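PDB 6KFN: alginate lyase from Paenibacillus sp. FPU-7, which cleaves the polysaccharide alginate by beta-elimination, using a chain wound into a right-handed parallel beta-helix like that of the pectate lyases. Local coordinates for residues A211-D216 with A240-V245; A181-I186 with S198-T203; L29-T34 with I53-S58. One frame throughout, in Å; residues are numbered along the deposited sequence.

Contact 1: residues A211-D216 with A240-V245. With NA (sodium ion), chain C.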
ATOM      1  N   ALA A 211      -4.384 -15.036  -3.658  1.00  5.57           N
ATOM      2  CA  ALA A 211      -3.730 -14.199  -2.665  1.00  4.96           C
ATOM      3  C   ALA A 211      -3.394 -15.047  -1.443  1.00  4.81           C
ATOM      4  O   ALA A 211      -4.213 -15.256  -0.536  1.00  5.94           O
ATOM      5  CB  ALA A 211      -4.613 -13.018  -2.282  1.00  6.05           C
ATOM      6  N   ASP A 212      -2.176 -15.572  -1.449  1.00  4.85           N
ATOM      7  CA  ASP A 212      -1.779 -16.637  -0.525  1.00  4.90           C
ATOM      8  C   ASP A 212      -0.348 -16.429  -0.024  1.00  4.55           C
ATOM      9  O   ASP A 212       0.309 -17.373   0.418  1.00  4.94           O
ATOM     10  CB  ASP A 212      -1.997 -18.013  -1.138  1.00  5.13           C
ATOM     11  CG  ASP A 212      -1.185 -18.281  -2.387  1.00  5.97           C
ATOM     12  OD1 ASP A 212      -0.339 -17.473  -2.784  1.00  5.54           O
ATOM     13  OD2 ASP A 212      -1.465 -19.342  -3.007  1.00 10.08           O
ATOM     14  N   SER A 213       0.101 -15.179  -0.020  1.00  4.39           N
ATOM     15  CA  SER A 213       1.408 -14.813   0.500  1.00  4.16           C
ATOM     16  C   SER A 213       1.315 -13.388   1.051  1.00  3.93           C
ATOM     17  O   SER A 213       0.376 -12.650   0.740  1.00  4.51           O
ATOM     18  CB  SER A 213       2.495 -14.901  -0.574  1.00  4.37           C
ATOM     19  OG  SER A 213       2.222 -13.996  -1.646  1.00  4.96           O
ATOM     20  N   PHE A 214       2.298 -12.988   1.867  1.00  3.72           N
ATOM     21  CA  PHE A 214       2.344 -11.599   2.323  1.00  3.72           C
ATOM     22  C   PHE A 214       2.516 -10.620   1.165  1.00  3.87           C
ATOM     23  O   PHE A 214       1.893  -9.563   1.126  1.00  4.00           O
ATOM     24  CB  PHE A 214       3.469 -11.353   3.333  1.00  4.08           C
ATOM     25  CG  PHE A 214       3.492 -12.246   4.551  1.00  4.19           C
ATOM     26  CD1 PHE A 214       2.418 -12.315   5.447  1.00  5.06           C
ATOM     27  CD2 PHE A 214       4.622 -12.997   4.827  1.00  5.06           C
ATOM     28  CE1 PHE A 214       2.498 -13.139   6.565  1.00  6.19           C
ATOM     29  CE2 PHE A 214       4.692 -13.796   5.943  1.00  5.55           C
ATOM     30  CZ  PHE A 214       3.634 -13.869   6.819  1.00  5.48           C
ATOM     31  N   ILE A 215       3.460 -10.962   0.276  1.00  3.82           N
ATOM     32  CA  ILE A 215       3.799 -10.123  -0.856  1.00  3.74           C
ATOM     33  C   ILE A 215       3.835 -11.017  -2.092  1.00  3.50           C
ATOM     34  O   ILE A 215       4.349 -12.142  -2.043  1.00  4.25           O
ATOM     35  CB  ILE A 215       5.182  -9.423  -0.693  1.00  4.11           C
ATOM     36  CG1 ILE A 215       5.226  -8.659   0.637  1.00  4.51           C
ATOM     37  CG2 ILE A 215       5.447  -8.507  -1.887  1.00  4.80           C
ATOM     38  CD1 ILE A 215       6.543  -7.948   0.904  1.00  5.50           C
ATOM     39  N   ASP A 216       3.310 -10.510  -3.200  1.00  3.80           N
ATOM     40  CA  ASP A 216       3.537 -11.088  -4.525  1.00  4.23           C
ATOM     41  C   ASP A 216       4.240 -10.022  -5.352  1.00  3.87           C
ATOM     42  O   ASP A 216       3.752  -8.902  -5.447  1.00  4.81           O
ATOM     43  CB  ASP A 216       2.253 -11.535  -5.200  1.00  4.92           C
ATOM     44  CG  ASP A 216       2.469 -12.423  -6.418  1.00  5.29           C
ATOM     45  OD1 ASP A 216       3.620 -12.881  -6.628  1.00  6.00           O
ATOM     46  OD2 ASP A 216       1.461 -12.664  -7.121  1.00  6.35           O
ATOM     47  N   ALA A 240       5.725 -17.098   2.303  1.00  4.48           N
ATOM     48  CA  ALA A 240       5.872 -15.716   2.774  1.00  4.23           C
ATOM     49  C   ALA A 240       5.816 -14.734   1.597  1.00  3.94           C
ATOM     50  O   ALA A 240       5.020 -13.787   1.583  1.00  3.97           O
ATOM     51  CB  ALA A 240       7.174 -15.528   3.543  1.00  4.52           C
ATOM     52  N   PHE A 241       6.709 -14.948   0.617  1.00  3.94           N
ATOM     53  CA  PHE A 241       6.873 -14.044  -0.509  1.00  3.75           C
ATOM     54  C   PHE A 241       6.901 -14.878  -1.791  1.00  3.90           C
ATOM     55  O   PHE A 241       7.500 -15.958  -1.818  1.00  4.49           O
ATOM     56  CB  PHE A 241       8.190 -13.243  -0.407  1.00  4.18           C
ATOM     57  CG  PHE A 241       8.411 -12.579   0.940  1.00  4.30           C
ATOM     58  CD1 PHE A 241       7.473 -11.712   1.483  1.00  4.99           C
ATOM     59  CD2 PHE A 241       9.568 -12.823   1.657  1.00  5.27           C
ATOM     60  CE1 PHE A 241       7.690 -11.092   2.697  1.00  5.47           C
ATOM     61  CE2 PHE A 241       9.803 -12.201   2.880  1.00  5.80           C
ATOM     62  CZ  PHE A 241       8.863 -11.348   3.403  1.00  5.72           C
ATOM     63  N   GLN A 242       6.265 -14.356  -2.833  1.00  3.85           N
ATOM     64  CA  GLN A 242       6.284 -14.971  -4.148  1.00  3.97           C
ATOM     65  C   GLN A 242       6.765 -13.976  -5.181  1.00  3.61           C
ATOM     66  O   GLN A 242       6.649 -12.760  -4.995  1.00  4.07           O
ATOM     67  CB  GLN A 242       4.888 -15.470  -4.542  1.00  4.25           C
ATOM     68  CG  GLN A 242       4.368 -16.542  -3.598  1.00  4.79           C
ATOM     69  CD  GLN A 242       2.933 -16.917  -3.824  1.00  5.21           C
ATOM     70  OE1 GLN A 242       2.178 -16.230  -4.519  1.00  5.68           O
ATOM     71  NE2 GLN A 242       2.510 -17.997  -3.200  1.00  8.67           N
ATOM     72  N   VAL A 243       7.287 -14.517  -6.282  1.00  3.79           N
ATOM     73  CA  VAL A 243       7.641 -13.740  -7.460  1.00  3.80           C
ATOM     74  C   VAL A 243       7.021 -14.469  -8.656  1.00  4.04           C
ATOM     75  O   VAL A 243       7.149 -15.695  -8.748  1.00  4.67           O
ATOM     76  CB  VAL A 243       9.168 -13.579  -7.643  1.00  4.02           C
ATOM     77  CG1 VAL A 243       9.486 -12.480  -8.644  1.00  4.50           C
ATOM     78  CG2 VAL A 243       9.875 -13.303  -6.317  1.00  4.95           C
ATOM     79  N   HIS A 244       6.341 -13.740  -9.532  1.00  4.03           N
ATOM     80  CA  HIS A 244       5.680 -14.334 -10.707  1.00  4.41           C
ATOM     81  C   HIS A 244       5.975 -13.511 -11.930  1.00  4.32           C
ATOM     82  O   HIS A 244       6.155 -12.291 -11.841  1.00  4.71           O
ATOM     83  CB  HIS A 244       4.150 -14.390 -10.522  1.00  4.62           C
ATOM     84  CG  HIS A 244       3.659 -15.365  -9.511  1.00  4.71           C
ATOM     85  ND1 HIS A 244       3.424 -15.041  -8.187  1.00  5.18           N
ATOM     86  CD2 HIS A 244       3.298 -16.660  -9.649  1.00  5.85           C
ATOM     87  CE1 HIS A 244       2.942 -16.115  -7.562  1.00  5.64           C
ATOM     88  NE2 HIS A 244       2.864 -17.097  -8.427  1.00  6.35           N
ATOM     89  N   VAL A 245       5.940 -14.193 -13.096  1.00  4.72           N
ATOM     90  CA  VAL A 245       6.095 -13.569 -14.403  1.00  4.73           C
ATOM     91  C   VAL A 245       4.744 -13.545 -15.115  1.00  5.29           C
ATOM     92  O   VAL A 245       4.273 -14.576 -15.605  1.00  6.59           O
ATOM     93  CB  VAL A 245       7.138 -14.333 -15.239  1.00  5.49           C
ATOM     94  CG1 VAL A 245       7.349 -13.621 -16.565  1.00  6.20           C
ATOM     95  CG2 VAL A 245       8.455 -14.450 -14.492  1.00  6.38           C
TER
HETATM   96 NA    NA C 402      -0.186 -16.131  -4.779  1.00  5.42          NA
HETATM   97  O   HOH W   1       0.398 -20.251  -4.603  1.00 15.36           O
HETATM   98  O   HOH W   2      -0.095 -14.302  -3.278  1.00  5.25           O
HETATM   99  O   HOH W   3      -0.292 -14.696  -6.664  1.00  9.18           O
HETATM  100  O   HOH W   4      -0.282 -17.973  -6.251  1.00 15.04           O

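Contact 2: residues A181-I186 with S198-T203. With NA (sodium ion), chain B.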
ATOM      1  N   ALA A 181      -6.454  -9.973   0.862  1.00  4.54           N
ATOM      2  CA  ALA A 181      -5.568 -10.413  -0.195  1.00  4.47           C
ATOM      3  C   ALA A 181      -4.123 -10.205   0.256  1.00  4.45           C
ATOM      4  O   ALA A 181      -3.850 -10.182   1.449  1.00  5.02           O
ATOM      5  CB  ALA A 181      -5.937  -9.761  -1.538  1.00  4.84           C
ATOM      6  N   GLU A 182      -3.180 -10.115  -0.699  1.00  4.35           N
ATOM      7  CA  GLU A 182      -1.811  -9.886  -0.259  1.00  4.56           C
ATOM      8  C   GLU A 182      -1.732  -8.601   0.544  1.00  3.97           C
ATOM      9  O   GLU A 182      -2.402  -7.612   0.261  1.00  4.49           O
ATOM     10  CB  GLU A 182      -0.821  -9.760  -1.427  1.00  4.79           C
ATOM     11  CG  GLU A 182      -0.699 -10.977  -2.316  1.00  5.03           C
ATOM     12  CD  GLU A 182      -1.676 -11.027  -3.464  1.00  4.79           C
ATOM     13  OE1 GLU A 182      -2.581 -10.203  -3.582  1.00  5.64           O
ATOM     14  OE2 GLU A 182      -1.446 -11.989  -4.296  1.00  5.69           O
ATOM     15  N   HIS A 183      -0.815  -8.579   1.505  1.00  4.08           N
ATOM     16  CA  HIS A 183      -0.477  -7.315   2.149  0.57  4.16           C
ATOM     17  C   HIS A 183       0.043  -6.316   1.146  1.00  4.08           C
ATOM     18  O   HIS A 183      -0.332  -5.140   1.197  1.00  4.29           O
ATOM     19  CB  HIS A 183       0.489  -7.550   3.319  0.57  3.80           C
ATOM     20  CG  HIS A 183      -0.194  -8.203   4.462  0.57  4.72           C
ATOM     21  ND1 HIS A 183       0.366  -8.242   5.726  0.57  5.76           N
ATOM     22  CD2 HIS A 183      -1.445  -8.728   4.560  0.57  3.21           C
ATOM     23  CE1 HIS A 183      -0.494  -8.858   6.519  0.57  5.96           C
ATOM     24  NE2 HIS A 183      -1.583  -9.175   5.846  0.57  3.36           N
ATOM     25  N   ILE A 184       0.906  -6.762   0.229  1.00  4.11           N
ATOM     26  CA  ILE A 184       1.444  -5.912  -0.815  1.00  4.01           C
ATOM     27  C   ILE A 184       1.457  -6.727  -2.113  1.00  3.75           C
ATOM     28  O   ILE A 184       2.026  -7.813  -2.162  1.00  4.40           O
ATOM     29  CB  ILE A 184       2.836  -5.382  -0.526  1.00  4.71           C
ATOM     30  CG1 ILE A 184       2.869  -4.709   0.864  1.00  5.32           C
ATOM     31  CG2 ILE A 184       3.291  -4.411  -1.615  1.00  5.80           C
ATOM     32  CD1 ILE A 184       4.229  -4.406   1.372  1.00  6.41           C
ATOM     33  N   ASP A 185       0.822  -6.177  -3.155  1.00  3.82           N
ATOM     34  CA  ASP A 185       0.796  -6.792  -4.491  1.00  3.94           C
ATOM     35  C   ASP A 185       1.481  -5.817  -5.427  1.00  3.69           C
ATOM     36  O   ASP A 185       0.976  -4.718  -5.641  1.00  4.46           O
ATOM     37  CB  ASP A 185      -0.628  -7.108  -4.895  1.00  4.83           C
ATOM     38  CG  ASP A 185      -0.747  -7.978  -6.125  1.00  5.99           C
ATOM     39  OD1 ASP A 185       0.266  -8.368  -6.675  1.00  8.33           O
ATOM     40  OD2 ASP A 185      -1.923  -8.294  -6.487  1.00  7.63           O
ATOM     41  N   ILE A 186       2.675  -6.197  -5.907  1.00  3.65           N
ATOM     42  CA  ILE A 186       3.512  -5.338  -6.749  1.00  3.89           C
ATOM     43  C   ILE A 186       3.319  -5.806  -8.188  1.00  3.84           C
ATOM     44  O   ILE A 186       3.773  -6.899  -8.536  1.00  4.66           O
ATOM     45  CB  ILE A 186       4.974  -5.414  -6.310  1.00  4.21           C
ATOM     46  CG1 ILE A 186       5.131  -4.986  -4.851  1.00  4.98           C
ATOM     47  CG2 ILE A 186       5.834  -4.575  -7.240  1.00  4.82           C
ATOM     48  CD1 ILE A 186       6.511  -5.178  -4.272  1.00  5.71           C
ATOM     49  N   SER A 198       8.854  -3.163   7.696  1.00  4.73           N
ATOM     50  CA  SER A 198       7.422  -3.300   7.856  1.00  4.87           C
ATOM     51  C   SER A 198       7.088  -4.617   8.575  1.00  5.06           C
ATOM     52  O   SER A 198       7.934  -5.491   8.731  1.00  5.70           O
ATOM     53  CB  SER A 198       6.732  -3.168   6.499  1.00  5.01           C
ATOM     54  OG  SER A 198       6.898  -1.829   6.000  1.00  5.32           O
ATOM     55  N   VAL A 199       5.832  -4.711   9.026  1.00  4.92           N
ATOM     56  CA  VAL A 199       5.370  -5.849   9.806  1.00  4.86           C
ATOM     57  C   VAL A 199       4.064  -6.336   9.202  1.00  4.87           C
ATOM     58  O   VAL A 199       3.121  -5.553   9.037  1.00  6.75           O
ATOM     59  CB  VAL A 199       5.185  -5.511  11.293  1.00  7.46           C
ATOM     60  CG1 VAL A 199       4.705  -6.762  12.060  1.00 14.96           C
ATOM     61  CG2 VAL A 199       6.477  -4.981  11.881  1.00 16.92           C
ATOM     62  N   PHE A 200       4.010  -7.632   8.901  1.00  4.44           N
ATOM     63  CA  PHE A 200       2.871  -8.264   8.245  1.00  4.93           C
ATOM     64  C   PHE A 200       2.188  -9.209   9.230  1.00  4.97           C
ATOM     65  O   PHE A 200       2.762 -10.220   9.629  1.00  5.65           O
ATOM     66  CB  PHE A 200       3.335  -9.037   7.015  1.00  4.94           C
ATOM     67  CG  PHE A 200       4.244  -8.240   6.114  1.00  5.23           C
ATOM     68  CD1 PHE A 200       3.928  -6.932   5.734  1.00  6.49           C
ATOM     69  CD2 PHE A 200       5.454  -8.768   5.688  1.00  5.61           C
ATOM     70  CE1 PHE A 200       4.817  -6.186   4.960  1.00  7.10           C
ATOM     71  CE2 PHE A 200       6.325  -8.035   4.892  1.00  6.23           C
ATOM     72  CZ  PHE A 200       6.018  -6.738   4.534  1.00  6.66           C
ATOM     73  N   ASN A 201       0.950  -8.882   9.605  1.00  4.75           N
ATOM     74  CA  ASN A 201       0.115  -9.755  10.433  1.00  4.86           C
ATOM     75  C   ASN A 201      -0.792 -10.512   9.480  1.00  4.51           C
ATOM     76  O   ASN A 201      -1.778  -9.981   8.969  1.00  4.89           O
ATOM     77  CB  ASN A 201      -0.684  -8.935  11.440  1.00  5.40           C
ATOM     78  CG  ASN A 201      -1.584  -9.803  12.298  1.00  5.48           C
ATOM     79  OD1 ASN A 201      -1.857 -10.959  11.943  1.00  6.04           O
ATOM     80  ND2 ASN A 201      -2.055  -9.254  13.384  1.00  7.22           N
ATOM     81  N   GLY A 202      -0.417 -11.754   9.186  1.00  4.55           N
ATOM     82  CA  GLY A 202      -1.095 -12.550   8.182  1.00  4.60           C
ATOM     83  C   GLY A 202      -2.482 -13.044   8.526  1.00  4.27           C
ATOM     84  O   GLY A 202      -3.158 -13.585   7.645  1.00  4.56           O
ATOM     85  N   THR A 203      -2.914 -12.885   9.778  1.00  4.61           N
ATOM     86  CA  THR A 203      -4.278 -13.277  10.115  1.00  4.63           C
ATOM     87  C   THR A 203      -5.247 -12.541   9.192  1.00  4.90           C
ATOM     88  O   THR A 203      -5.142 -11.322   9.040  1.00  4.97           O
ATOM     89  CB  THR A 203      -4.539 -12.973  11.591  1.00  5.67           C
ATOM     90  OG1 THR A 203      -3.589 -13.695  12.376  1.00  5.60           O
ATOM     91  CG2 THR A 203      -5.968 -13.311  11.987  1.00  6.63           C
TER
HETATM   92 NA    NA B 401      -3.855  -9.579  -5.632  1.00  8.11          NA
HETATM   93  O   HOH W   5      -2.864 -11.604  -6.368  1.00 15.32           O
HETATM   94  O   HOH W   6      -4.207  -9.916   6.772  1.00  4.78           O
HETATM   95  O   HOH W   7      -4.857  -9.127  -7.800  1.00 21.89           O
HETATM   96  O   HOH W   8      -5.668 -11.031  -5.034  1.00 10.65           O

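Contact 3: residues L29-T34 with I53-S58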
ATOM      1  N   LEU A  29      -7.239  19.392   9.903  1.00  6.63           N
ATOM      2  CA  LEU A  29      -8.542  18.822  10.184  1.00  7.21           C
ATOM      3  C   LEU A  29      -8.726  18.552  11.678  1.00  7.84           C
ATOM      4  O   LEU A  29      -7.870  17.966  12.345  1.00  9.39           O
ATOM      5  CB  LEU A  29      -8.724  17.540   9.393  1.00  7.18           C
ATOM      6  CG  LEU A  29      -8.575  17.686   7.877  1.00  7.17           C
ATOM      7  CD1 LEU A  29      -8.963  16.408   7.187  1.00  7.81           C
ATOM      8  CD2 LEU A  29      -9.388  18.867   7.372  1.00  7.68           C
ATOM      9  N   ALA A  30      -9.863  19.004  12.205  1.00  8.10           N
ATOM     10  CA  ALA A  30     -10.120  18.933  13.634  1.00  9.43           C
ATOM     11  C   ALA A  30     -10.125  17.504  14.163  1.00  9.55           C
ATOM     12  O   ALA A  30     -10.696  16.599  13.564  1.00  9.68           O
ATOM     13  CB  ALA A  30     -11.476  19.576  13.929  1.00 10.11           C
ATOM     14  N   GLU A  31      -9.493  17.301  15.321  1.00 10.68           N
ATOM     15  CA  GLU A  31      -9.533  16.009  15.999  1.00 12.92           C
ATOM     16  C   GLU A  31     -10.959  15.618  16.335  1.00 12.94           C
ATOM     17  O   GLU A  31     -11.786  16.444  16.684  1.00 14.18           O
ATOM     18  CB  GLU A  31      -8.694  16.038  17.264  1.00 12.51           C
ATOM     19  CG  GLU A  31      -7.198  16.077  16.994  1.00 15.31           C
ATOM     20  CD  GLU A  31      -6.414  15.885  18.261  1.00 17.85           C
ATOM     21  OE1 GLU A  31      -5.847  16.865  18.770  1.00 22.22           O
ATOM     22  OE2 GLU A  31      -6.396  14.750  18.793  1.00 22.78           O
ATOM     23  N   GLY A  32     -11.240  14.328  16.258  1.00 14.09           N
ATOM     24  CA  GLY A  32     -12.524  13.813  16.665  1.00 17.47           C
ATOM     25  C   GLY A  32     -13.601  13.928  15.623  1.00 16.61           C
ATOM     26  O   GLY A  32     -14.694  13.407  15.828  1.00 22.40           O
ATOM     27  N   VAL A  33     -13.332  14.578  14.497  1.00 13.35           N
ATOM     28  CA  VAL A  33     -14.345  14.779  13.492  1.00 11.85           C
ATOM     29  C   VAL A  33     -14.188  13.724  12.417  1.00 11.13           C
ATOM     30  O   VAL A  33     -13.074  13.397  12.002  1.00 11.33           O
ATOM     31  CB  VAL A  33     -14.241  16.200  12.910  1.00 13.63           C
ATOM     32  CG1 VAL A  33     -15.225  16.385  11.774  1.00 18.37           C
ATOM     33  CG2 VAL A  33     -14.493  17.222  14.005  1.00 15.84           C
ATOM     34  N   THR A  34     -15.328  13.204  11.956  1.00 11.36           N
ATOM     35  CA  THR A  34     -15.417  12.372  10.766  1.00 10.99           C
ATOM     36  C   THR A  34     -15.920  13.236   9.616  1.00 10.83           C
ATOM     37  O   THR A  34     -17.014  13.798   9.669  1.00 15.61           O
ATOM     38  CB  THR A  34     -16.290  11.137  10.999  1.00 13.08           C
ATOM     39  OG1 THR A  34     -15.672  10.303  11.994  1.00 14.20           O
ATOM     40  CG2 THR A  34     -16.408  10.345   9.729  1.00 14.10           C
ATOM     41  N   ILE A  53      -2.479  17.901   3.932  1.00  6.86           N
ATOM     42  CA  ILE A  53      -3.714  17.605   4.645  0.53  6.03           C
ATOM     43  C   ILE A  53      -3.317  16.786   5.867  1.00  6.02           C
ATOM     44  O   ILE A  53      -2.670  15.754   5.727  1.00  6.72           O
ATOM     45  CB  ILE A  53      -4.713  16.879   3.745  0.53  6.84           C
ATOM     46  CG1 ILE A  53      -6.066  16.744   4.493  0.53  5.04           C
ATOM     47  CG2 ILE A  53      -4.134  15.723   3.053  0.53 11.98           C
ATOM     48  CD1 ILE A  53      -7.119  16.186   3.564  0.53 16.89           C
ATOM     49  N   ARG A  54      -3.694  17.260   7.048  1.00  6.55           N
ATOM     50  CA  ARG A  54      -3.250  16.607   8.269  1.00  7.66           C
ATOM     51  C   ARG A  54      -4.284  16.744   9.356  1.00  7.03           C
ATOM     52  O   ARG A  54      -5.117  17.638   9.339  1.00  7.81           O
ATOM     53  CB  ARG A  54      -1.893  17.143   8.729  1.00  8.25           C
ATOM     54  CG  ARG A  54      -1.931  18.594   9.164  1.00  8.18           C
ATOM     55  CD  ARG A  54      -0.546  19.052   9.543  1.00 10.58           C
ATOM     56  NE  ARG A  54      -0.511  20.474   9.862  1.00 11.59           N
ATOM     57  CZ  ARG A  54      -0.652  20.999  11.066  1.00 18.24           C
ATOM     58  NH1 ARG A  54      -0.837  20.236  12.142  1.00 30.84           N
ATOM     59  NH2 ARG A  54      -0.623  22.312  11.211  1.00 23.13           N
ATOM     60  N   SER A  55      -4.175  15.881  10.345  1.00  8.58           N
ATOM     61  CA  SER A  55      -4.950  16.009  11.549  0.55 10.56           C
ATOM     62  C   SER A  55      -4.315  17.103  12.426  1.00 11.57           C
ATOM     63  O   SER A  55      -3.086  17.259  12.494  1.00 13.39           O
ATOM     64  CB  SER A  55      -4.960  14.625  12.216  0.55 11.57           C
ATOM     65  OG  SER A  55      -5.835  14.549  13.300  0.55  9.23           O
ATOM     66  N   ALA A  56      -5.183  17.817  13.138  1.00 13.05           N
ATOM     67  CA  ALA A  56      -4.721  18.840  14.066  1.00 14.58           C
ATOM     68  C   ALA A  56      -3.908  18.241  15.202  1.00 15.66           C
ATOM     69  O   ALA A  56      -3.048  18.925  15.764  1.00 19.43           O
ATOM     70  CB  ALA A  56      -5.917  19.634  14.631  1.00 14.11           C
ATOM     71  N   GLY A  57      -4.172  16.993  15.571  1.00 16.63           N
ATOM     72  CA  GLY A  57      -3.397  16.319  16.602  1.00 25.51           C
ATOM     73  C   GLY A  57      -3.597  14.821  16.494  1.00 20.31           C
ATOM     74  O   GLY A  57      -4.376  14.333  15.673  1.00 17.43           O
ATOM     75  N   SER A  58      -2.872  14.082  17.332  1.00 24.38           N
ATOM     76  CA  SER A  58      -2.852  12.626  17.241  1.00 26.12           C
ATOM     77  C   SER A  58      -3.606  11.919  18.343  1.00 22.93           C
ATOM     78  O   SER A  58      -3.628  10.688  18.350  1.00 23.10           O
ATOM     79  CB  SER A  58      -1.424  12.100  17.215  1.00 23.65           C
ATOM     80  OG  SER A  58      -0.734  12.537  18.363  1.00 30.88           O
TER

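Contact 1: residues A211-D216 with A240-V245
The Phe-241 ring carries the methyl of Ala-240 over the centre of one face, 4.0 Å from Ala-240 CB to the ring plane. Ile-215, its parallel bridge partner, runs alongside it and points the same way, with Ile-215 CD1 3.8 Å from Phe-241 CE1. The imidazole of His-244, by contrast, is met at its edge: Asp-216 OD1 and Gln-242 OE1 both lie in its plane. His-244 ND1 donates to the syn lone pair of Asp-216 OD1 over 2.7 Å, and this bond is nearly straight (161°) although carboxylate and ring stand 81° apart. The parallel bridge puts Asp-216 on the same face as Gln-242, and CG, anti to the backbone N (chi1 -167°), carries the carboxylate toward His-244. On that face a sodium ion takes Asp-212 OD1 and Gln-242 OE1, each at 2.4 Å, three waters, and the carbonyl of Tyr-210. Gln-242 NE2 also donates to Asp-212 OD1 (2.9 Å), approaching from above the carboxylate plane. Between the strands, Gln-242 N donates to Ile-215 O at 3.0 Å; within 211-216, Ser-213 OG donates to Ile-215 O at 2.8 Å. One sodium-bound water donates to Asp-216 OD2, which Lys-218 reaches as a salt bridge. An alanine at Asp-216, lacking the carboxylate, would probably leave the His-244 ring less firmly oriented, the sodium-bound water less well held and Lys-218 short of a counter-charge. Lysine and the sodium-bound water should keep Asp-216 ionised, and that carboxylate in turn would be expected to steady a proton on ND1 and raise the basicity of His-244.

Contact 2: residues A181-I186 with S198-T203
Asp-185 OD2 is gripped twice. Asp-185 OD2 coordinates a sodium ion at 2.5 Å. Lys-187 also donates a hydrogen bond to this oxygen. The other carboxylate oxygen, OD1, pairs with Lys-218, so the group is fixed at both ends and, with two lysines nearby, is probably ionised. Glu-182 reaches the same ion with OE1, also at 2.5 Å, because its chain bends at chi2 (88°). A water held by the sodium donates back to Glu-182 OE2 and so restrains the rotation of this carboxylate too. Glu-147 and two more waters complete the ligands.

The meeting with residues 198-203 takes place away from the metal and is carried by His-183 and Ile-184. In the conformer described, one of two deposited for His-183, the imidazole slides past Phe-200 in the opposite direction, with His-183 ND1 3.3 Å from Phe-200 CB. The two rings are oblique, their planes 71° apart. At the far edge of the imidazole, His-183 CE1 comes to 3.0 Å from Asn-201 O, close to the ring plane, while the angle there is too poor for NE2 to bond to that carbonyl. A water 2.9 Å from His-183 NE2 instead links the histidine to Thr-203 O, to which it donates. Beside this, Ile-184 crosses Phe-200 at about a right angle, Ile-184 CD1 lying 4.0 Å from Phe-200 CE1.

Asn-201 OD1 accepts from Thr-203 N at 3.1 Å, an Asx turn that bends the chain as strand 199-201 ends. The sodium site of Glu-147, Glu-182 and Asp-185 lies on the other side of strand 184-186 from Ile-184. Ile-184 and Phe-200, from strands on different faces, meet in the interior, as in a right-handed parallel beta-helix.

Contact 3: residues L29-T34 with I53-S58
Leu-29 meets the neighbouring strand with both of its backbone polar groups. Leu-29 N donates to Arg-54 O over 2.8 Å, nearly along the C=O axis, and Leu-29 O accepts from Ala-56 N, again at 2.8 Å. Ser-55 lies between these two bonds as the parallel bridge partner. In the conformer described for Ile-53, the leucine side chain crosses it obliquely, Leu-29 CD1 resting 4.0 Å from Ile-53 CG1.

Further along, the extended chain of Glu-31 lies over the backbone of Gly-57, with Glu-31 OE1 3.3 Å from Gly-57 CA. A beta carbon on Gly-57 would collide with that oxygen. The second shell sets these parts in place. Asn-60 N donates to Glu-31 OE2, and Ser-55 OG, in the conformer described anti to its own backbone N, donates to Gly-57 O at 2.8 Å, tightening the bend after the strand. Arg-54 points away from residues 29-34 and forms a salt bridge with Asp-26. A type II turn from Ala-30 to Val-33, with Gly-32 at a positive phi of 83°, swings the chain from strand 25-29 into strand 34-36. Parallel strands followed by stacked corners in this way are the hallmark of successive coils of a parallel beta-helix.

From the N terminus, contact 3 comes first: residues 29-34 and 53-58 close a loop of 18 residues and join strand 25-29 to strand 51-55. Contact 2 then closes a shorter loop of 11 residues between strands 184-186 and 199-201, and contact 1 follows with 23 residues between its segments. The three are in series, neither nested nor crossed. Contacts 1 and 2 touch, because strands 184-186 and 215-217 are neighbours in one parallel sheet; Phe-214 O and Asp-216 O probably accept hydrogen bonds from Ile-184 N and Ile-186 N. Contact 3 lies across the chain's centre from contact 1, their centres about 36 Å apart.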